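Local coordinates for protein 3-oxo-tetronate kinase (Haemophilus influenzae, PDB 1YZY) that catalyses the ATP-dependent phosphorylation of 3-oxo-tetronate to 3-oxo-tetronate 4-phosphate, as a member of the four-carbon acid sugar kinase family, at residues Ile122-Ser135 and Thr145-Asp157. Numbering follows the deposited sequence.
Sequences IFNGYLFVGDVLLS and TPMVDANLMRLMD
Two backbone hydrogen bonds flank Y126 and N151, closing a single antiparallel bridge around this non-hydrogen-bonded pair. L152 N donates to G125 O (2.9 Å, N-H...O 162°). L127 N donates to A150 O (2.8 Å). Followed outward, the L152 side chain stays on this junction. Its CB lies 3.3 Å from G125 O, and CG and CD1 still border that oxygen; with CG anti to the carbonyl carbon (chi1 -67°), CD1 reaches I122 CD1 at 3.7 Å, the two side chains crossing at about a right angle, and also touches L127 CB. N151 sets its ND2 over one face of the Y126 ring, offset toward the rim and 3.6 Å from CZ, amide and ring planes perpendicular. Its OD1 accepts from R154 N, a capping bond that makes N151 the helix N-cap. R154 in turn grips D149 side-on through NE and NH2. A150 CB packs against L133 CD2 (3.7 Å) and S135 OG, while L134 CD2 meets M147 CB. Within the sugar-binding N-terminal domain, the contact ties middle strand 126-129 of a three-stranded antiparallel sheet to the start of helix 152-159, whose L152 and M153 also rest on V195 of strand 193-196.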
ATOM      1  N   ILE A 122       0.794 -14.982 -16.331  1.00 14.67           N
ATOM      2  CA  ILE A 122       1.056 -16.377 -15.980  1.00 18.02           C
ATOM      3  C   ILE A 122       0.586 -17.320 -17.085  1.00 17.21           C
ATOM      4  O   ILE A 122      -0.620 -17.447 -17.308  1.00 21.07           O
ATOM      5  CB  ILE A 122       0.278 -16.797 -14.698  1.00 12.00           C
ATOM      6  CG1 ILE A 122       0.678 -15.955 -13.485  1.00 10.82           C
ATOM      7  CG2 ILE A 122       0.473 -18.285 -14.406  1.00 10.68           C
ATOM      8  CD1 ILE A 122      -0.217 -16.218 -12.291  1.00 16.78           C
ATOM      9  N   PHE A 123       1.513 -17.949 -17.800  1.00 19.94           N
ATOM     10  CA  PHE A 123       1.114 -18.914 -18.822  1.00 20.68           C
ATOM     11  C   PHE A 123       1.739 -20.277 -18.534  1.00 21.04           C
ATOM     12  O   PHE A 123       2.964 -20.414 -18.466  1.00 21.07           O
ATOM     13  CB  PHE A 123       1.456 -18.459 -20.243  1.00 19.53           C
ATOM     14  CG  PHE A 123       0.931 -19.395 -21.313  1.00 18.83           C
ATOM     15  CD1 PHE A 123      -0.442 -19.555 -21.502  1.00 16.52           C
ATOM     16  CD2 PHE A 123       1.807 -20.160 -22.084  1.00 15.97           C
ATOM     17  CE1 PHE A 123      -0.940 -20.470 -22.440  1.00 14.81           C
ATOM     18  CE2 PHE A 123       1.319 -21.074 -23.021  1.00 21.45           C
ATOM     19  CZ  PHE A 123      -0.058 -21.229 -23.197  1.00 19.38           C
ATOM     20  N   ASN A 124       0.879 -21.287 -18.424  1.00 17.31           N
ATOM     21  CA  ASN A 124       1.286 -22.659 -18.123  1.00 18.52           C
ATOM     22  C   ASN A 124       1.889 -22.688 -16.723  1.00 16.61           C
ATOM     23  O   ASN A 124       2.728 -23.533 -16.403  1.00 16.89           O
ATOM     24  CB  ASN A 124       2.288 -23.201 -19.158  1.00 16.25           C
ATOM     25  CG  ASN A 124       1.637 -24.100 -20.207  1.00 21.02           C
ATOM     26  OD1 ASN A 124       0.622 -24.756 -19.954  1.00 16.64           O
ATOM     27  ND2 ASN A 124       2.229 -24.136 -21.390  1.00 14.24           N
ATOM     28  N   GLY A 125       1.419 -21.773 -15.878  1.00 18.01           N
ATOM     29  CA  GLY A 125       1.916 -21.699 -14.520  1.00 15.28           C
ATOM     30  C   GLY A 125       3.233 -20.966 -14.403  1.00 16.98           C
ATOM     31  O   GLY A 125       3.748 -20.820 -13.299  1.00 18.86           O
ATOM     32  N   TYR A 126       3.798 -20.547 -15.532  1.00 12.62           N
ATOM     33  CA  TYR A 126       5.059 -19.809 -15.539  1.00 16.75           C
ATOM     34  C   TYR A 126       4.768 -18.314 -15.421  1.00 17.70           C
ATOM     35  O   TYR A 126       3.930 -17.786 -16.158  1.00 16.36           O
ATOM     36  CB  TYR A 126       5.830 -20.039 -16.846  1.00 18.33           C
ATOM     37  CG  TYR A 126       6.345 -21.438 -17.061  1.00 19.03           C
ATOM     38  CD1 TYR A 126       7.692 -21.737 -16.875  1.00 21.30           C
ATOM     39  CD2 TYR A 126       5.487 -22.463 -17.467  1.00 20.29           C
ATOM     40  CE1 TYR A 126       8.178 -23.026 -17.086  1.00 24.80           C
ATOM     41  CE2 TYR A 126       5.959 -23.753 -17.684  1.00 24.30           C
ATOM     42  CZ  TYR A 126       7.306 -24.032 -17.493  1.00 31.11           C
ATOM     43  OH  TYR A 126       7.788 -25.307 -17.725  1.00 31.31           O
ATOM     44  N   LEU A 127       5.478 -17.631 -14.526  1.00 13.00           N
ATOM     45  CA  LEU A 127       5.289 -16.198 -14.339  1.00  7.21           C
ATOM     46  C   LEU A 127       6.212 -15.407 -15.248  1.00 15.32           C
ATOM     47  O   LEU A 127       7.406 -15.705 -15.363  1.00 18.73           O
ATOM     48  CB  LEU A 127       5.524 -15.798 -12.875  1.00  8.83           C
ATOM     49  CG  LEU A 127       5.311 -14.333 -12.468  1.00  6.04           C
ATOM     50  CD1 LEU A 127       3.844 -13.951 -12.588  1.00  7.57           C
ATOM     51  CD2 LEU A 127       5.772 -14.133 -11.032  1.00 10.46           C
ATOM     52  N   PHE A 128       5.636 -14.430 -15.936  1.00 11.65           N
ATOM     53  CA  PHE A 128       6.391 -13.564 -16.820  1.00 16.05           C
ATOM     54  C   PHE A 128       6.375 -12.168 -16.214  1.00 13.87           C
ATOM     55  O   PHE A 128       5.410 -11.771 -15.565  1.00 18.18           O
ATOM     56  CB  PHE A 128       5.769 -13.541 -18.229  1.00 13.32           C
ATOM     57  CG  PHE A 128       5.985 -14.815 -19.013  1.00 17.22           C
ATOM     58  CD1 PHE A 128       7.012 -14.905 -19.952  1.00 13.97           C
ATOM     59  CD2 PHE A 128       5.175 -15.929 -18.802  1.00 18.51           C
ATOM     60  CE1 PHE A 128       7.233 -16.082 -20.668  1.00 19.07           C
ATOM     61  CE2 PHE A 128       5.385 -17.117 -19.512  1.00 23.31           C
ATOM     62  CZ  PHE A 128       6.417 -17.189 -20.446  1.00 21.94           C
ATOM     63  N   VAL A 129       7.492 -11.470 -16.352  1.00 18.26           N
ATOM     64  CA  VAL A 129       7.628 -10.114 -15.848  1.00 18.93           C
ATOM     65  C   VAL A 129       8.007  -9.250 -17.063  1.00 18.86           C
ATOM     66  O   VAL A 129       9.141  -9.054 -17.486  1.00 31.57           O
ATOM     67  CB  VAL A 129       8.849  -9.982 -14.909  1.00 17.17           C
ATOM     68  CG1 VAL A 129       9.049  -8.531 -14.512  1.00 23.06           C
ATOM     69  CG2 VAL A 129       8.634 -10.827 -13.669  1.00 13.24           C
ATOM     70  N   GLY A 130       6.927  -8.725 -17.623  1.00 23.39           N
ATOM     71  CA  GLY A 130       6.907  -7.954 -18.841  1.00 21.92           C
ATOM     72  C   GLY A 130       7.004  -8.986 -19.955  1.00 22.93           C
ATOM     73  O   GLY A 130       6.233  -9.944 -19.975  1.00 22.76           O
ATOM     74  N   ASP A 131       7.987  -8.828 -20.837  1.00 24.16           N
ATOM     75  CA  ASP A 131       8.187  -9.743 -21.966  1.00 22.82           C
ATOM     76  C   ASP A 131       9.055 -10.977 -21.673  1.00 25.26           C
ATOM     77  O   ASP A 131       9.261 -11.818 -22.558  1.00 22.20           O
ATOM     78  CB  ASP A 131       8.825  -8.991 -23.147  1.00 34.50           C
ATOM     79  CG  ASP A 131       7.881  -7.987 -23.812  1.00 43.33           C
ATOM     80  OD1 ASP A 131       6.647  -8.055 -23.606  1.00 51.11           O
ATOM     81  OD2 ASP A 131       8.387  -7.131 -24.570  1.00 45.19           O
ATOM     82  N   VAL A 132       9.595 -11.073 -20.464  1.00 20.74           N
ATOM     83  CA  VAL A 132      10.470 -12.190 -20.131  1.00 21.61           C
ATOM     84  C   VAL A 132      10.016 -13.030 -18.948  1.00 23.98           C
ATOM     85  O   VAL A 132       9.197 -12.594 -18.138  1.00 18.95           O
ATOM     86  CB  VAL A 132      11.918 -11.697 -19.848  1.00 26.84           C
ATOM     87  CG1 VAL A 132      12.502 -11.032 -21.070  1.00 25.08           C
ATOM     88  CG2 VAL A 132      11.940 -10.734 -18.667  1.00 30.68           C
ATOM     89  N   LEU A 133      10.547 -14.249 -18.869  1.00 19.78           N
ATOM     90  CA  LEU A 133      10.248 -15.166 -17.775  1.00 23.04           C
ATOM     91  C   LEU A 133      10.761 -14.525 -16.487  1.00 22.55           C
ATOM     92  O   LEU A 133      11.716 -13.748 -16.522  1.00 19.94           O
ATOM     93  CB  LEU A 133      10.990 -16.490 -17.990  1.00 21.46           C
ATOM     94  CG  LEU A 133      10.458 -17.478 -19.028  1.00 22.55           C
ATOM     95  CD1 LEU A 133      11.573 -18.353 -19.549  1.00 20.13           C
ATOM     96  CD2 LEU A 133       9.349 -18.315 -18.419  1.00 12.32           C
ATOM     97  N   LEU A 134      10.126 -14.852 -15.363  1.00 24.77           N
ATOM     98  CA  LEU A 134      10.536 -14.339 -14.055  1.00 21.92           C
ATOM     99  C   LEU A 134      12.024 -14.632 -13.847  1.00 24.75           C
ATOM    100  O   LEU A 134      12.787 -13.771 -13.423  1.00 23.79           O
ATOM    101  CB  LEU A 134       9.730 -15.031 -12.958  1.00 17.61           C
ATOM    102  CG  LEU A 134      10.126 -14.757 -11.506  1.00 12.41           C
ATOM    103  CD1 LEU A 134       9.789 -13.316 -11.134  1.00  7.73           C
ATOM    104  CD2 LEU A 134       9.387 -15.733 -10.601  1.00 10.99           C
ATOM    105  N   SER A 135      12.416 -15.867 -14.150  1.00 22.01           N
ATOM    106  CA  SER A 135      13.797 -16.310 -14.023  1.00 21.54           C
ATOM    107  C   SER A 135      14.786 -15.567 -14.934  1.00 24.95           C
ATOM    108  O   SER A 135      16.008 -15.709 -14.785  1.00 25.31           O
ATOM    109  CB  SER A 135      13.873 -17.816 -14.285  1.00 16.76           C
ATOM    110  OG  SER A 135      13.288 -18.167 -15.530  1.00 31.87           O
ATOM    111  N   THR A 145      15.534 -11.915  -2.145  1.00 20.58           N
ATOM    112  CA  THR A 145      14.827 -13.109  -2.628  1.00 21.83           C
ATOM    113  C   THR A 145      14.970 -13.358  -4.140  1.00 26.61           C
ATOM    114  O   THR A 145      14.019 -13.156  -4.908  1.00 27.43           O
ATOM    115  CB  THR A 145      13.311 -13.033  -2.291  1.00 24.18           C
ATOM    116  OG1 THR A 145      12.757 -11.822  -2.829  1.00 23.67           O
ATOM    117  CG2 THR A 145      13.089 -13.063  -0.786  1.00 21.74           C
ATOM    118  N   PRO A 146      16.167 -13.782  -4.590  1.00 28.19           N
ATOM    119  CA  PRO A 146      16.377 -14.043  -6.019  1.00 29.14           C
ATOM    120  C   PRO A 146      15.484 -15.182  -6.532  1.00 30.86           C
ATOM    121  O   PRO A 146      15.289 -16.188  -5.842  1.00 25.63           O
ATOM    122  CB  PRO A 146      17.865 -14.392  -6.083  1.00 31.52           C
ATOM    123  CG  PRO A 146      18.141 -14.987  -4.739  1.00 27.34           C
ATOM    124  CD  PRO A 146      17.401 -14.045  -3.827  1.00 28.22           C
ATOM    125  N   MET A 147      14.932 -15.000  -7.732  1.00 27.03           N
ATOM    126  CA  MET A 147      14.040 -15.985  -8.351  1.00 24.21           C
ATOM    127  C   MET A 147      14.658 -16.569  -9.626  1.00 21.21           C
ATOM    128  O   MET A 147      14.762 -15.892 -10.647  1.00 19.14           O
ATOM    129  CB  MET A 147      12.693 -15.333  -8.676  1.00 25.57           C
ATOM    130  CG  MET A 147      12.080 -14.507  -7.539  1.00 20.48           C
ATOM    131  SD  MET A 147      11.761 -15.425  -6.011  1.00 22.26           S
ATOM    132  CE  MET A 147      10.288 -16.351  -6.433  1.00 14.78           C
ATOM    133  N   VAL A 148      15.072 -17.829  -9.562  1.00 20.65           N
ATOM    134  CA  VAL A 148      15.693 -18.483 -10.712  1.00 26.59           C
ATOM    135  C   VAL A 148      14.798 -19.488 -11.426  1.00 24.56           C
ATOM    136  O   VAL A 148      15.216 -20.108 -12.400  1.00 28.54           O
ATOM    137  CB  VAL A 148      17.020 -19.174 -10.328  1.00 28.07           C
ATOM    138  CG1 VAL A 148      18.047 -18.137  -9.931  1.00 26.63           C
ATOM    139  CG2 VAL A 148      16.796 -20.162  -9.194  1.00 33.21           C
ATOM    140  N   ASP A 149      13.588 -19.676 -10.913  1.00 22.92           N
ATOM    141  CA  ASP A 149      12.619 -20.590 -11.508  1.00 24.60           C
ATOM    142  C   ASP A 149      11.362 -19.762 -11.770  1.00 21.50           C
ATOM    143  O   ASP A 149      10.915 -19.020 -10.902  1.00 21.27           O
ATOM    144  CB  ASP A 149      12.310 -21.738 -10.534  1.00 27.07           C
ATOM    145  CG  ASP A 149      11.566 -22.909 -11.191  1.00 31.50           C
ATOM    146  OD1 ASP A 149      11.193 -22.817 -12.379  1.00 32.95           O
ATOM    147  OD2 ASP A 149      11.351 -23.933 -10.508  1.00 27.45           O
ATOM    148  N   ALA A 150      10.830 -19.854 -12.984  1.00 22.06           N
ATOM    149  CA  ALA A 150       9.633 -19.108 -13.358  1.00 20.87           C
ATOM    150  C   ALA A 150       8.346 -19.902 -13.151  1.00 19.95           C
ATOM    151  O   ALA A 150       7.257 -19.345 -13.223  1.00 21.48           O
ATOM    152  CB  ALA A 150       9.744 -18.641 -14.802  1.00 20.55           C
ATOM    153  N   ASN A 151       8.479 -21.195 -12.867  1.00 19.64           N
ATOM    154  CA  ASN A 151       7.337 -22.090 -12.661  1.00 18.80           C
ATOM    155  C   ASN A 151       6.783 -21.979 -11.233  1.00 21.69           C
ATOM    156  O   ASN A 151       7.413 -22.429 -10.271  1.00 17.28           O
ATOM    157  CB  ASN A 151       7.763 -23.536 -12.972  1.00 11.76           C
ATOM    158  CG  ASN A 151       6.598 -24.506 -13.024  1.00 19.68           C
ATOM    159  OD1 ASN A 151       6.132 -25.000 -12.009  1.00 20.12           O
ATOM    160  ND2 ASN A 151       6.153 -24.818 -14.226  1.00 30.83           N
ATOM    161  N   LEU A 152       5.582 -21.415 -11.121  1.00 17.26           N
ATOM    162  CA  LEU A 152       4.919 -21.199  -9.842  1.00 15.20           C
ATOM    163  C   LEU A 152       4.584 -22.430  -9.022  1.00 18.65           C
ATOM    164  O   LEU A 152       4.609 -22.372  -7.790  1.00 18.71           O
ATOM    165  CB  LEU A 152       3.668 -20.324 -10.026  1.00 10.72           C
ATOM    166  CG  LEU A 152       3.941 -18.875 -10.450  1.00 14.42           C
ATOM    167  CD1 LEU A 152       2.677 -18.209 -10.993  1.00  8.81           C
ATOM    168  CD2 LEU A 152       4.494 -18.101  -9.260  1.00 11.61           C
ATOM    169  N   MET A 153       4.167 -23.509  -9.682  1.00 19.74           N
ATOM    170  CA  MET A 153       3.848 -24.741  -8.966  1.00 23.10           C
ATOM    171  C   MET A 153       5.121 -25.275  -8.304  1.00 19.67           C
ATOM    172  O   MET A 153       5.063 -25.857  -7.227  1.00 19.00           O
ATOM    173  CB  MET A 153       3.274 -25.811  -9.899  1.00 19.10           C
ATOM    174  CG  MET A 153       1.896 -25.519 -10.463  1.00 23.26           C
ATOM    175  SD  MET A 153       1.928 -24.292 -11.764  1.00 21.67           S
ATOM    176  CE  MET A 153       2.800 -25.154 -13.046  1.00 21.40           C
ATOM    177  N   ARG A 154       6.256 -25.103  -8.978  1.00 19.52           N
ATOM    178  CA  ARG A 154       7.546 -25.555  -8.459  1.00 25.32           C
ATOM    179  C   ARG A 154       8.020 -24.661  -7.318  1.00 25.64           C
ATOM    180  O   ARG A 154       8.592 -25.147  -6.337  1.00 25.16           O
ATOM    181  CB  ARG A 154       8.613 -25.607  -9.569  1.00 21.01           C
ATOM    182  CG  ARG A 154       8.451 -26.785 -10.538  1.00 19.94           C
ATOM    183  CD  ARG A 154       9.738 -27.117 -11.276  1.00 18.96           C
ATOM    184  NE  ARG A 154      10.269 -26.013 -12.085  1.00 15.68           N
ATOM    185  CZ  ARG A 154      10.220 -25.952 -13.415  1.00 14.09           C
ATOM    186  NH1 ARG A 154       9.647 -26.921 -14.123  1.00 10.87           N
ATOM    187  NH2 ARG A 154      10.798 -24.946 -14.045  1.00 13.46           N
ATOM    188  N   LEU A 155       7.812 -23.355  -7.475  1.00 18.99           N
ATOM    189  CA  LEU A 155       8.191 -22.381  -6.458  1.00 17.56           C
ATOM    190  C   LEU A 155       7.386 -22.613  -5.190  1.00 15.99           C
ATOM    191  O   LEU A 155       7.936 -22.602  -4.088  1.00 18.94           O
ATOM    192  CB  LEU A 155       7.944 -20.958  -6.953  1.00  9.45           C
ATOM    193  CG  LEU A 155       8.864 -20.456  -8.048  1.00 14.32           C
ATOM    194  CD1 LEU A 155       8.354 -19.124  -8.552  1.00 14.92           C
ATOM    195  CD2 LEU A 155      10.299 -20.357  -7.532  1.00 12.79           C
ATOM    196  N   MET A 156       6.082 -22.807  -5.340  1.00 17.14           N
ATOM    197  CA  MET A 156       5.240 -23.032  -4.181  1.00 18.17           C
ATOM    198  C   MET A 156       5.521 -24.375  -3.508  1.00 19.69           C
ATOM    199  O   MET A 156       5.525 -24.469  -2.275  1.00 18.22           O
ATOM    200  CB  MET A 156       3.759 -22.927  -4.557  1.00 13.61           C
ATOM    201  CG  MET A 156       2.805 -23.113  -3.367  1.00 16.37           C
ATOM    202  SD  MET A 156       2.876 -21.838  -2.092  1.00 18.65           S
ATOM    203  CE  MET A 156       1.544 -22.388  -1.023  1.00 10.92           C
ATOM    204  N   ASP A 157       5.746 -25.409  -4.314  1.00 19.53           N
ATOM    205  CA  ASP A 157       6.007 -26.752  -3.796  1.00 20.50           C
ATOM    206  C   ASP A 157       7.245 -26.811  -2.914  1.00 20.90           C
ATOM    207  O   ASP A 157       7.314 -27.612  -1.981  1.00 25.52           O
ATOM    208  CB  ASP A 157       6.164 -27.761  -4.941  1.00 23.12           C
ATOM    209  CG  ASP A 157       4.831 -28.272  -5.482  1.00 21.12           C
ATOM    210  OD1 ASP A 157       3.754 -27.925  -4.945  1.00 25.66           O
ATOM    211  OD2 ASP A 157       4.873 -29.043  -6.460  1.00 23.63           O
TER